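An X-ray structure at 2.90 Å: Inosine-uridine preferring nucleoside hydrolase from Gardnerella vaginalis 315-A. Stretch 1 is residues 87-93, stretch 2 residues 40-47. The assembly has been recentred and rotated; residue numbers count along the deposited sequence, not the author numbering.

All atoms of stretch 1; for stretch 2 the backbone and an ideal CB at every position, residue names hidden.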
# COMPACT_ATOMS: atom_id res chain seq x y z
N ILE A 87 1.89 -2.90 27.97
CA ILE A 87 2.71 -3.76 27.11
C ILE A 87 4.16 -3.82 27.59
O ILE A 87 4.66 -4.89 27.95
CB ILE A 87 2.65 -3.32 25.62
CG1 ILE A 87 1.22 -3.49 25.07
CG2 ILE A 87 3.65 -4.10 24.77
CD1 ILE A 87 0.99 -2.91 23.69
N HIS A 88 4.82 -2.66 27.61
CA HIS A 88 6.24 -2.57 27.96
C HIS A 88 6.50 -2.38 29.46
O HIS A 88 7.66 -2.40 29.89
CB HIS A 88 6.92 -1.44 27.16
CG HIS A 88 6.69 -1.53 25.68
ND1 HIS A 88 5.89 -0.64 24.99
CD2 HIS A 88 7.14 -2.41 24.76
CE1 HIS A 88 5.86 -0.97 23.71
NE2 HIS A 88 6.62 -2.04 23.54
N GLY A 89 5.45 -2.20 30.26
CA GLY A 89 5.58 -2.01 31.71
C GLY A 89 5.84 -0.56 32.10
O GLY A 89 5.89 0.33 31.25
N ASP A 90 6.02 -0.34 33.40
CA ASP A 90 6.19 1.01 33.94
C ASP A 90 7.62 1.50 33.71
O ASP A 90 7.82 2.61 33.18
CB ASP A 90 5.84 1.04 35.43
CG ASP A 90 4.45 0.50 35.70
OD1 ASP A 90 3.49 1.02 35.09
OD2 ASP A 90 4.31 -0.44 36.50
N ASN A 91 8.59 0.67 34.08
CA ASN A 91 10.00 0.93 33.75
C ASN A 91 10.31 0.87 32.24
O ASN A 91 11.32 1.42 31.81
CB ASN A 91 10.95 0.01 34.55
CG ASN A 91 10.75 -1.47 34.24
OD1 ASN A 91 9.99 -1.85 33.36
ND2 ASN A 91 11.45 -2.33 34.99
N GLY A 92 9.47 0.20 31.45
CA GLY A 92 9.64 0.07 30.00
C GLY A 92 10.50 -1.13 29.59
O GLY A 92 11.02 -1.16 28.47
N ILE A 93 10.63 -2.10 30.49
CA ILE A 93 11.57 -3.22 30.35
C ILE A 93 10.93 -4.50 30.92
O ILE A 93 11.57 -5.29 31.62
CB ILE A 93 12.90 -2.96 31.14
CG1 ILE A 93 13.30 -1.48 31.17
CG2 ILE A 93 14.05 -3.76 30.56
CD1 ILE A 93 14.48 -1.22 32.10
N UNK A 40 7.98 7.44 23.82
CA UNK A 40 6.83 6.70 23.27
C UNK A 40 6.44 5.55 24.16
O UNK A 40 5.49 5.66 24.96
CB UNK A 40 7.14 6.18 21.87
N UNK A 41 7.15 4.43 24.01
CA UNK A 41 6.98 3.26 24.88
C UNK A 41 7.15 3.68 26.34
O UNK A 41 6.45 3.20 27.24
CB UNK A 41 7.98 2.16 24.52
N UNK A 42 8.11 4.58 26.57
CA UNK A 42 8.38 5.13 27.88
C UNK A 42 8.91 6.56 27.73
O UNK A 42 9.38 6.94 26.65
CB UNK A 42 9.37 4.25 28.64
N UNK A 43 8.81 7.34 28.82
CA UNK A 43 9.35 8.72 28.87
C UNK A 43 10.81 8.76 28.40
O UNK A 43 11.57 7.83 28.64
CB UNK A 43 9.25 9.28 30.29
N UNK A 44 11.18 9.85 27.73
CA UNK A 44 12.47 9.95 27.06
C UNK A 44 13.67 9.59 27.95
O UNK A 44 14.56 8.84 27.55
CB UNK A 44 12.65 11.37 26.53
N UNK A 45 13.67 10.17 29.16
CA UNK A 45 14.70 9.92 30.18
C UNK A 45 14.79 8.45 30.56
O UNK A 45 15.88 7.88 30.58
CB UNK A 45 14.42 10.75 31.43
N UNK A 46 13.64 7.84 30.87
CA UNK A 46 13.57 6.40 31.13
C UNK A 46 14.20 5.57 30.01
O UNK A 46 14.86 4.57 30.28
CB UNK A 46 12.11 5.98 31.32
N UNK A 47 14.00 6.00 28.76
CA UNK A 47 14.66 5.40 27.59
C UNK A 47 16.18 5.37 27.70
O UNK A 47 16.81 4.38 27.35
CB UNK A 47 14.27 6.17 26.33

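Position 40 has a phi of 140° and a psi of -82°, a combination that residues with a CB seldom adopt, and an ideal CB meets nothing of stretch 1. The backbone alone argues for glycine, and the residue is Gly40; its N donates a hydrogen bond to the O of position 42, 3.2 Å away.

At position 41 the CA-to-CB bond points toward stretch 1, and the ideal CB lies 3.5 Å from ND1 of His88. A small or flat polar side chain would suit a place beside an imidazole, with asparagine, aspartate, serine or threonine all plausible. The deposited residue is Asn41. With chi1 in the m well, its amide lies over one face of the His88 ring, its OD1 3.1 Å from CE1 of His88. Although Asn41 ND2 comes within 3.5 Å of His88 NE2, the angle is too poor for a hydrogen bond.

Position 42 has extended backbone angles (-150°/160°) and also directs its CB toward stretch 1, where it faces the CA of Gly92 at 4.4 Å and the carbonyl O of Asn91 at 4.7 Å. Valine, isoleucine or threonine would suit both the extended backbone and the limited space. Val42 occupies it, and its CG2 lies 3.9 Å from Asp90 O and 4.0 Å from Asn91 O. The fit also depends on Gly92: an ideal CB there would come within a tight 3.1 Å of Val42 CB, while its positive phi independently favours glycine.

Position 43 is out of reach of stretch 1 and immediately precedes a helix. Serine, threonine, aspartate or asparagine would be the usual choices at such an N-cap, but the backbone visible here does not require them, and the residue is Leu43. Positions 44 and 45, in the first turn of the helix, are out of reach of stretch 1, which leaves their identities open; they are Met44 and Glu45.

Position 46 points its CB toward stretch 1, 4.7 Å from Asn91 O. That carbonyl is an acceptor, so a side chain long enough to bring a donor to it, such as glutamine, lysine or arginine, would be suitable. Here the chain has Gln46, whose OE1 is modelled 2.9 Å from Asn91 O; the amide is probably turned over, leaving the nature of this contact open.

At position 47 an ideal CB would point away from stretch 1 and clash with the O of Met44 at 3.0 Å, which favours glycine. Gly47 is found, its N hydrogen-bonded to Leu43 O at 3.0 Å.

Stretch 2 (40-47) GNVLMEQG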
# COMPACT_ATOMS: atom_id res chain seq x y z
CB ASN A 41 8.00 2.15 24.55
CG ASN A 41 7.77 1.51 23.18
OD1 ASN A 41 6.77 1.76 22.52
ND2 ASN A 41 8.70 0.66 22.77
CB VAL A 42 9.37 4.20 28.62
CG1 VAL A 42 10.77 4.31 28.03
CG2 VAL A 42 9.34 4.44 30.13
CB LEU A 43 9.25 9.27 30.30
CG LEU A 43 7.84 9.58 30.81
CD1 LEU A 43 7.72 9.31 32.31
CD2 LEU A 43 7.41 11.01 30.47
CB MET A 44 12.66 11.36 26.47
CG MET A 44 13.98 11.55 25.73
SD MET A 44 15.33 11.99 26.84
CE MET A 44 16.73 11.63 25.83
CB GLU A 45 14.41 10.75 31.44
CG GLU A 45 14.66 12.25 31.30
CD GLU A 45 16.13 12.63 31.29
OE1 GLU A 45 17.02 11.75 31.47
OE2 GLU A 45 16.41 13.84 31.11
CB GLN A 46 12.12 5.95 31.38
CG GLN A 46 11.74 5.79 32.84
CD GLN A 46 12.45 4.62 33.51
OE1 GLN A 46 12.86 3.67 32.85
NE2 GLN A 46 12.60 4.69 34.83
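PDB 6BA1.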